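Local coordinates for spondin-1 (PDB 2ZOT), which is a secreted extracellular-matrix glycoprotein, also called F-spondin, that probably takes part in cell adhesion, at residues R28-T33 against F145-S150. Numbering follows the deposited sequence.
Sequences RREGYT and FQDEGS
Arg-28 and Phe-145 close a short parallel pairing at the margin of the reeler-domain beta-sandwich, where strand 26-28 lies alongside strand 143-155 and then runs on as a loop toward strand 35-39 of the other sheet. Backbone bonds tie the two segments: Arg-29 N gives a nearly straight bond to Phe-145 O at 2.7 Å, and further along Gly-31 N donates to Glu-148 O. Ser-150 N donates to Gly-31 O at 3.2 Å.

The charged groups form a network. Arg-28 NH2 makes salt bridges with Asp-147 OD2 and Glu-30 OE1, both lying near the guanidinium plane. With chi2 at 72°, the Glu-30 chain bends so that OE2 accepts from two successive amides, Asp-147 N and Glu-148 N, each 2.8 Å away and both on the same face of the carboxylate. Two bonds on one oxygen help fix the carboxylate, and the shared arginine probably offsets the repulsion between Glu-30 and Asp-147.

The aromatic contact centres on Phe-145. Arg-28 CA sits over its ring in a CH-pi contact, 4.0 Å from the centroid, while ring atom CE2 lies against one guanidinium face, with the two planes 75° apart. Replacing Phe-145 with an alanine is likely to strip Arg-28 CA and that guanidinium face of their aromatic partner, leaving the salt bridges to hold the group.

At the far end, Ser-150 bridges the two sheets: its OG, also hydrogen-bonded to Phe-35 O, accepts from Thr-33 N at 2.8 Å.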
loop_
_atom_site.group_PDB
_atom_site.type_symbol
_atom_site.label_atom_id
_atom_site.label_comp_id
_atom_site.label_asym_id
_atom_site.label_seq_id
_atom_site.Cartn_x
_atom_site.Cartn_y
_atom_site.Cartn_z
ATOM N N ARG A 28 -5.435 1.754 15.113
ATOM C CA ARG A 28 -6.292 2.113 14.003
ATOM C C ARG A 28 -6.353 3.635 13.933
ATOM O O ARG A 28 -6.556 4.299 14.942
ATOM C CB ARG A 28 -7.672 1.494 14.228
ATOM C CG ARG A 28 -8.784 1.998 13.335
ATOM C CD ARG A 28 -10.097 1.273 13.639
ATOM N NE ARG A 28 -10.053 -0.128 13.229
ATOM C CZ ARG A 28 -10.192 -0.554 11.975
ATOM N NH1 ARG A 28 -10.127 -1.852 11.713
ATOM N NH2 ARG A 28 -10.393 0.305 10.982
ATOM N N ARG A 29 -6.138 4.193 12.753
ATOM C CA ARG A 29 -6.272 5.629 12.571
ATOM C C ARG A 29 -6.962 5.916 11.238
ATOM O O ARG A 29 -6.326 5.971 10.181
ATOM C CB ARG A 29 -4.912 6.331 12.683
ATOM C CG ARG A 29 -5.012 7.834 12.852
ATOM C CD ARG A 29 -3.652 8.500 12.831
ATOM N NE ARG A 29 -3.739 9.872 13.329
ATOM C CZ ARG A 29 -2.796 10.802 13.195
ATOM N NH1 ARG A 29 -1.667 10.526 12.565
ATOM N NH2 ARG A 29 -2.989 12.018 13.687
ATOM N N GLU A 30 -8.274 6.070 11.296
ATOM C CA GLU A 30 -9.078 6.284 10.111
ATOM C C GLU A 30 -8.950 7.738 9.683
ATOM O O GLU A 30 -8.699 8.608 10.507
ATOM C CB GLU A 30 -10.533 5.948 10.430
ATOM C CG GLU A 30 -11.243 5.121 9.379
ATOM C CD GLU A 30 -10.786 3.666 9.332
ATOM O OE1 GLU A 30 -10.145 3.182 10.292
ATOM O OE2 GLU A 30 -11.084 2.994 8.324
ATOM N N GLY A 31 -9.105 7.997 8.389
ATOM C CA GLY A 31 -9.119 9.361 7.882
ATOM C C GLY A 31 -7.821 9.842 7.265
ATOM O O GLY A 31 -6.859 9.091 7.133
ATOM N N TYR A 32 -7.809 11.105 6.860
ATOM C CA TYR A 32 -6.639 11.691 6.237
ATOM C C TYR A 32 -5.619 12.029 7.306
ATOM O O TYR A 32 -5.930 12.711 8.284
ATOM C CB TYR A 32 -7.002 12.961 5.465
ATOM C CG TYR A 32 -8.112 12.813 4.457
ATOM C CD1 TYR A 32 -9.227 13.661 4.507
ATOM C CD2 TYR A 32 -8.050 11.854 3.441
ATOM C CE1 TYR A 32 -10.258 13.556 3.578
ATOM C CE2 TYR A 32 -9.079 11.736 2.504
ATOM C CZ TYR A 32 -10.177 12.591 2.583
ATOM O OH TYR A 32 -11.203 12.498 1.673
ATOM N N THR A 33 -4.400 11.555 7.108
ATOM C CA THR A 33 -3.335 11.752 8.076
ATOM C C THR A 33 -2.160 12.468 7.408
ATOM O O THR A 33 -2.294 12.926 6.278
ATOM C CB THR A 33 -2.933 10.412 8.733
ATOM O OG1 THR A 33 -2.018 10.671 9.789
ATOM C CG2 THR A 33 -2.274 9.474 7.757
ATOM N N PHE A 145 -2.764 2.075 10.940
ATOM C CA PHE A 145 -3.461 1.431 9.823
ATOM C C PHE A 145 -4.917 1.915 9.770
ATOM O O PHE A 145 -5.382 2.586 10.699
ATOM C CB PHE A 145 -3.392 -0.099 9.947
ATOM C CG PHE A 145 -4.264 -0.669 11.036
ATOM C CD1 PHE A 145 -3.764 -0.858 12.321
ATOM C CD2 PHE A 145 -5.584 -1.030 10.776
ATOM C CE1 PHE A 145 -4.569 -1.390 13.331
ATOM C CE2 PHE A 145 -6.389 -1.561 11.777
ATOM C CZ PHE A 145 -5.879 -1.743 13.055
ATOM N N GLN A 146 -5.633 1.571 8.699
ATOM C CA GLN A 146 -7.014 2.042 8.489
ATOM C C GLN A 146 -7.719 1.302 7.350
ATOM O O GLN A 146 -7.080 0.612 6.556
ATOM C CB GLN A 146 -7.034 3.549 8.198
ATOM C CG GLN A 146 -5.961 4.006 7.210
ATOM C CD GLN A 146 -6.338 5.250 6.447
ATOM O OE1 GLN A 146 -6.508 6.328 7.021
ATOM N NE2 GLN A 146 -6.461 5.110 5.138
ATOM N N ASP A 147 -9.035 1.454 7.267
ATOM C CA ASP A 147 -9.786 0.939 6.126
ATOM C C ASP A 147 -10.123 2.059 5.135
ATOM O O ASP A 147 -10.081 1.854 3.925
ATOM C CB ASP A 147 -11.042 0.196 6.591
ATOM C CG ASP A 147 -10.714 -1.061 7.390
ATOM O OD1 ASP A 147 -9.988 -1.946 6.873
ATOM O OD2 ASP A 147 -11.187 -1.167 8.538
ATOM N N GLU A 148 -10.441 3.242 5.655
ATOM C CA GLU A 148 -10.674 4.427 4.829
ATOM C C GLU A 148 -9.758 5.578 5.247
ATOM O O GLU A 148 -9.488 5.754 6.436
ATOM C CB GLU A 148 -12.140 4.863 4.914
ATOM C CG GLU A 148 -13.091 4.031 4.060
ATOM C CD GLU A 148 -14.546 4.450 4.213
ATOM O OE1 GLU A 148 -14.963 4.743 5.352
ATOM O OE2 GLU A 148 -15.281 4.479 3.198
ATOM N N GLY A 149 -9.288 6.353 4.266
ATOM C CA GLY A 149 -8.462 7.540 4.525
ATOM C C GLY A 149 -7.249 7.652 3.626
ATOM O O GLY A 149 -7.158 6.950 2.611
ATOM N N SER A 150 -6.300 8.510 4.008
ATOM C CA SER A 150 -5.145 8.824 3.146
ATOM C C SER A 150 -4.159 7.675 2.914
ATOM O O SER A 150 -3.353 7.734 1.990
ATOM C CB SER A 150 -4.405 10.076 3.630
ATOM O OG SER A 150 -3.835 9.884 4.913
#